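IroE protein (Escherichia coli, PDB 2GZS) hydrolyses the trilactone siderophore enterobactin and its glucosylated forms, preferring the iron-free compounds and usually cutting once to give linear trimers. Local coordinates at residues A[152-156]-A[168-173]; A[164-168]-A[195-199]. All coordinates share one frame; numbering follows the deposited sequence.

Contact 1: A[152-156]-A[168-173]; sequences GLFVL and YYSASP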
loop_
_atom_site.group_PDB
_atom_site.type_symbol
_atom_site.label_atom_id
_atom_site.label_comp_id
_atom_site.label_asym_id
_atom_site.label_seq_id
_atom_site.Cartn_x
_atom_site.Cartn_y
_atom_site.Cartn_z
ATOM N N GLY A 152 3.235 5.162 3.327
ATOM C CA GLY A 152 3.892 5.536 2.081
ATOM C C GLY A 152 5.405 5.301 2.144
ATOM O O GLY A 152 6.033 4.923 1.140
ATOM N N LEU A 153 5.986 5.505 3.352
ATOM C CA LEU A 153 7.393 5.153 3.519
ATOM C C LEU A 153 7.628 3.634 3.337
ATOM O O LEU A 153 8.611 3.239 2.679
ATOM C CB LEU A 153 7.942 5.510 4.928
ATOM C CG LEU A 153 7.774 7.015 5.217
ATOM C CD1 LEU A 153 8.291 7.287 6.642
ATOM C CD2 LEU A 153 8.529 7.841 4.177
ATOM N N PHE A 154 6.706 2.878 3.914
ATOM C CA PHE A 154 6.821 1.420 3.794
ATOM C C PHE A 154 6.793 1.017 2.324
ATOM O O PHE A 154 7.532 0.122 1.900
ATOM C CB PHE A 154 5.664 0.709 4.526
ATOM C CG PHE A 154 5.823 -0.799 4.409
ATOM C CD1 PHE A 154 6.758 -1.488 5.175
ATOM C CD2 PHE A 154 5.031 -1.508 3.501
ATOM C CE1 PHE A 154 6.923 -2.863 4.994
ATOM C CE2 PHE A 154 5.183 -2.889 3.302
ATOM C CZ PHE A 154 6.115 -3.540 4.086
ATOM N N VAL A 155 5.918 1.686 1.522
ATOM C CA VAL A 155 5.882 1.301 0.094
ATOM C C VAL A 155 7.166 1.588 -0.628
ATOM O O VAL A 155 7.677 0.818 -1.426
ATOM C CB VAL A 155 4.712 2.027 -0.588
ATOM C CG1 VAL A 155 4.675 1.829 -2.104
ATOM C CG2 VAL A 155 3.391 1.527 -0.011
ATOM N N LEU A 156 7.795 2.759 -0.345
ATOM C CA LEU A 156 9.118 3.078 -0.951
ATOM C C LEU A 156 10.179 2.060 -0.519
ATOM O O LEU A 156 10.955 1.573 -1.360
ATOM C CB LEU A 156 9.583 4.482 -0.565
ATOM C CG LEU A 156 8.758 5.640 -1.127
ATOM C CD1 LEU A 156 9.274 6.991 -0.596
ATOM C CD2 LEU A 156 8.733 5.623 -2.651
ATOM N N TYR A 168 3.593 -0.231 -6.974
ATOM C CA TYR A 168 3.846 0.322 -5.616
ATOM C C TYR A 168 3.193 1.705 -5.527
ATOM O O TYR A 168 3.704 2.606 -6.269
ATOM C CB TYR A 168 5.355 0.391 -5.409
ATOM C CG TYR A 168 6.023 -0.987 -5.305
ATOM C CD1 TYR A 168 6.374 -1.555 -4.116
ATOM C CD2 TYR A 168 6.254 -1.676 -6.516
ATOM C CE1 TYR A 168 6.962 -2.821 -4.040
ATOM C CE2 TYR A 168 6.862 -2.940 -6.471
ATOM C CZ TYR A 168 7.210 -3.467 -5.257
ATOM O OH TYR A 168 7.807 -4.729 -5.212
ATOM N N TYR A 169 2.196 1.916 -4.724
ATOM C CA TYR A 169 1.503 3.198 -4.644
ATOM C C TYR A 169 1.829 3.818 -3.255
ATOM O O TYR A 169 1.366 3.391 -2.211
ATOM C CB TYR A 169 0.006 2.946 -4.716
ATOM C CG TYR A 169 -0.509 2.379 -6.026
ATOM C CD1 TYR A 169 -0.888 3.256 -7.037
ATOM C CD2 TYR A 169 -0.606 0.999 -6.207
ATOM C CE1 TYR A 169 -1.366 2.788 -8.266
ATOM C CE2 TYR A 169 -1.108 0.533 -7.416
ATOM C CZ TYR A 169 -1.475 1.420 -8.392
ATOM O OH TYR A 169 -1.958 0.867 -9.583
ATOM N N SER A 170 2.694 4.823 -3.352
ATOM C CA SER A 170 3.240 5.452 -2.145
ATOM C C SER A 170 2.542 6.795 -1.928
ATOM O O SER A 170 2.853 7.702 -2.739
ATOM C CB SER A 170 4.749 5.685 -2.322
ATOM O OG SER A 170 5.220 6.343 -1.139
ATOM N N ALA A 171 1.689 6.843 -0.941
ATOM C CA ALA A 171 0.911 8.087 -0.738
ATOM C C ALA A 171 1.421 8.893 0.471
ATOM O O ALA A 171 1.692 8.326 1.510
ATOM C CB ALA A 171 -0.548 7.701 -0.559
ATOM N N SER A 172 1.560 10.213 0.215
ATOM C CA SER A 172 2.065 11.161 1.236
ATOM C C SER A 172 3.361 10.745 1.959
ATOM O O SER A 172 3.390 10.954 3.183
ATOM C CB SER A 172 0.995 11.484 2.271
ATOM O OG SER A 172 -0.154 12.011 1.551
ATOM N N PRO A 173 4.340 10.179 1.278
ATOM C CA PRO A 173 5.581 9.839 2.012
ATOM C C PRO A 173 6.292 11.138 2.445
ATOM O O PRO A 173 7.105 11.033 3.403
ATOM C CB PRO A 173 6.394 9.037 0.996
ATOM C CG PRO A 173 5.929 9.547 -0.340
ATOM C CD PRO A 173 4.478 9.841 -0.164
#
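Ser170 turns its hydroxyl up to the first turn of the helix and donates a hydrogen bond to a backbone carbonyl, OG to Gly152 O at 2.8 Å. The torsion explains the reach: OG stands anti to the Ser170 backbone N, chi1 178°. The hydroxyl comes from above the carbonyl plane, 40° out of it. Leu156 N, the helical donor, reaches Gly152 O from the opposite face, so two bonds grip this buried oxygen. Gly152 itself packs against the end of the strand. Without a side chain, it can bring its CA to 3.6 Å from Ala171 O in a CA-H...O contact.

Val155 points toward the strand, and both its methyls rest on the backbone round Tyr169. Its CG1 also lies 3.7 Å from Tyr168 CB, while CG2 sits 3.5 Å from Tyr169 O. Leu156 leans over the serine hydroxyl. The Leu156 and Pro173 side chains cross at about a right angle, with Leu156 CD1 3.9 Å from Pro173 CB. Leu153 CD2 touches the same Pro173 CB at 4.0 Å, its side chain crossing the proline obliquely.

Gly152 follows closely on the nucleophile Ser149, and Leu153 lies near the bound diisopropyl phosphonate. The packing is that of a beta-alpha-beta unit, strand 143-148, helix 150-161 and strand 167-171, behind the nucleophile elbow of an alpha/beta hydrolase.

Contact 2: A[164-168]-A[195-199]; sequences YFRSY and CTKHL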
loop_
_atom_site.group_PDB
_atom_site.type_symbol
_atom_site.label_atom_id
_atom_site.label_comp_id
_atom_site.label_asym_id
_atom_site.label_seq_id
_atom_site.Cartn_x
_atom_site.Cartn_y
_atom_site.Cartn_z
ATOM N N TYR A 164 8.260 -9.107 -4.784
ATOM C CA TYR A 164 6.956 -9.763 -4.701
ATOM C C TYR A 164 5.859 -8.959 -5.368
ATOM O O TYR A 164 4.904 -9.466 -5.934
ATOM C CB TYR A 164 6.577 -9.989 -3.217
ATOM C CG TYR A 164 5.406 -10.920 -3.018
ATOM C CD1 TYR A 164 5.582 -12.313 -3.115
ATOM C CD2 TYR A 164 4.149 -10.413 -2.734
ATOM C CE1 TYR A 164 4.499 -13.178 -2.923
ATOM C CE2 TYR A 164 3.105 -11.301 -2.539
ATOM C CZ TYR A 164 3.259 -12.666 -2.632
ATOM O OH TYR A 164 2.089 -13.396 -2.435
ATOM N N PHE A 165 5.919 -7.620 -5.239
ATOM C CA PHE A 165 4.911 -6.782 -5.825
ATOM C C PHE A 165 5.342 -6.193 -7.155
ATOM O O PHE A 165 6.530 -5.978 -7.385
ATOM C CB PHE A 165 4.539 -5.594 -4.877
ATOM C CG PHE A 165 4.029 -6.066 -3.548
ATOM C CD1 PHE A 165 2.686 -6.417 -3.332
ATOM C CD2 PHE A 165 4.915 -6.181 -2.488
ATOM C CE1 PHE A 165 2.333 -6.893 -2.092
ATOM C CE2 PHE A 165 4.517 -6.674 -1.271
ATOM C CZ PHE A 165 3.187 -6.996 -1.035
ATOM N N ARG A 166 4.392 -5.883 -8.049
ATOM C CA ARG A 166 4.722 -5.239 -9.300
ATOM C C ARG A 166 4.353 -3.761 -9.314
ATOM O O ARG A 166 4.949 -2.996 -10.084
ATOM C CB ARG A 166 3.983 -5.985 -10.434
ATOM C CG ARG A 166 4.608 -7.385 -10.599
ATOM C CD ARG A 166 5.973 -7.279 -11.271
ATOM N NE ARG A 166 5.856 -7.070 -12.711
ATOM C CZ ARG A 166 6.025 -8.001 -13.647
ATOM N NH1 ARG A 166 6.322 -9.245 -13.310
ATOM N NH2 ARG A 166 5.891 -7.687 -14.923
ATOM N N SER A 167 3.365 -3.365 -8.530
ATOM C CA SER A 167 2.954 -1.972 -8.509
ATOM C C SER A 167 3.008 -1.434 -7.069
ATOM O O SER A 167 2.571 -2.093 -6.139
ATOM C CB SER A 167 1.516 -1.801 -9.066
ATOM O OG SER A 167 1.642 -1.978 -10.497
ATOM N N TYR A 168 3.593 -0.231 -6.974
ATOM C CA TYR A 168 3.846 0.322 -5.616
ATOM C C TYR A 168 3.193 1.705 -5.527
ATOM O O TYR A 168 3.704 2.606 -6.269
ATOM C CB TYR A 168 5.355 0.391 -5.409
ATOM C CG TYR A 168 6.023 -0.987 -5.305
ATOM C CD1 TYR A 168 6.374 -1.555 -4.116
ATOM C CD2 TYR A 168 6.254 -1.676 -6.516
ATOM C CE1 TYR A 168 6.962 -2.821 -4.040
ATOM C CE2 TYR A 168 6.862 -2.940 -6.471
ATOM C CZ TYR A 168 7.210 -3.467 -5.257
ATOM O OH TYR A 168 7.807 -4.729 -5.212
ATOM N N CYS A 195 13.080 -2.140 -13.498
ATOM C CA CYS A 195 12.130 -1.970 -14.597
ATOM C C CYS A 195 10.822 -2.733 -14.439
ATOM O O CYS A 195 9.822 -2.334 -15.057
ATOM C CB CYS A 195 12.784 -2.311 -15.936
ATOM S SG CYS A 195 13.317 -4.036 -16.124
ATOM N N THR A 196 10.761 -3.808 -13.679
ATOM C CA THR A 196 9.458 -4.488 -13.542
ATOM C C THR A 196 8.646 -4.019 -12.349
ATOM O O THR A 196 7.663 -4.634 -11.943
ATOM C CB THR A 196 9.741 -5.985 -13.349
ATOM O OG1 THR A 196 10.561 -6.198 -12.186
ATOM C CG2 THR A 196 10.561 -6.529 -14.507
ATOM N N LYS A 197 9.030 -2.948 -11.681
ATOM C CA LYS A 197 8.387 -2.442 -10.477
ATOM C C LYS A 197 7.875 -1.019 -10.727
ATOM O O LYS A 197 8.677 -0.082 -10.713
ATOM C CB LYS A 197 9.313 -2.397 -9.256
ATOM C CG LYS A 197 9.742 -3.801 -8.865
ATOM C CD LYS A 197 10.423 -3.888 -7.501
ATOM C CE LYS A 197 11.894 -4.172 -7.499
ATOM N NZ LYS A 197 12.495 -4.098 -6.115
ATOM N N HIS A 198 6.561 -0.897 -10.990
ATOM C CA HIS A 198 5.937 0.395 -11.246
ATOM C C HIS A 198 5.824 1.218 -9.977
ATOM O O HIS A 198 5.396 0.634 -8.974
ATOM C CB HIS A 198 4.488 0.167 -11.732
ATOM C CG HIS A 198 3.635 1.376 -11.771
ATOM N ND1 HIS A 198 3.974 2.479 -12.569
ATOM C CD2 HIS A 198 2.454 1.658 -11.171
ATOM C CE1 HIS A 198 3.022 3.402 -12.424
ATOM N NE2 HIS A 198 2.108 2.941 -11.591
ATOM N N LEU A 199 6.220 2.485 -10.036
ATOM C CA LEU A 199 6.169 3.261 -8.784
ATOM C C LEU A 199 5.237 4.435 -9.013
ATOM O O LEU A 199 5.425 5.187 -9.975
ATOM C CB LEU A 199 7.577 3.774 -8.453
ATOM C CG LEU A 199 7.608 4.684 -7.223
ATOM C CD1 LEU A 199 7.139 3.960 -5.974
ATOM C CD2 LEU A 199 9.055 5.229 -7.127
#
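Arg166 and His198 begin the backbone pairing, with His198 N donating to Arg166 O at 2.8 Å, nearly along the C=O axis. Tyr168 N then donates to His198 O, also at 2.8 Å. CA-H...O contacts from Lys197 to Arg166 O and from Leu199 to Tyr168 O accompany these bonds. This is the parallel pairing of strands 167-171 and 198-203, neighbours in the central sheet of the alpha/beta hydrolase fold.

Apolar packing centres on Tyr168. The Lys197 chain runs obliquely past the ring, CB 3.7 Å from Tyr168 CE2 and CD 3.6 Å from Tyr168 OH. Leu199 CD1 rests 4.0 Å from Tyr168 CB.

Polar bonds hold the ends of these side chains. Lys197 NZ bonds to the carbonyls of Trp159 and Ser162. The phenol OH donates to Phe165 O at 2.8 Å, tying the ring to the loop before its strand. With an alanine here, Phe165 O would probably lose its phenol donor and a gap would open beside the Lys197 chain.

On the other face of the sheet, Ser167 OG lies at the edge of the His198 ring, 3.8 Å from CD2. Farther out, Thr196 CB sits over one face of the Arg166 guanidinium.

Overall arrangement
The centres of contacts 1 and 2 lie about 12 Å apart, and both use strand 167-171. Contact 1 covers this strand with helix 150-161; contact 2 joins it edge to edge with strand 198-203. Tyr168 belongs to both. The two also touch directly where Leu156 CD2 meets Leu199 CD1 at 4.0 Å, so the helix packs across both strands. Along the chain the segments come in the order 152-156, 164-168 with 168-173, then 195-199, and the contacts cross. Two successive beta-alpha-beta units thus share a strand. Contact 1 sits near the active-site end, close to Ser149, whereas contact 2 lies away from the catalytic residues.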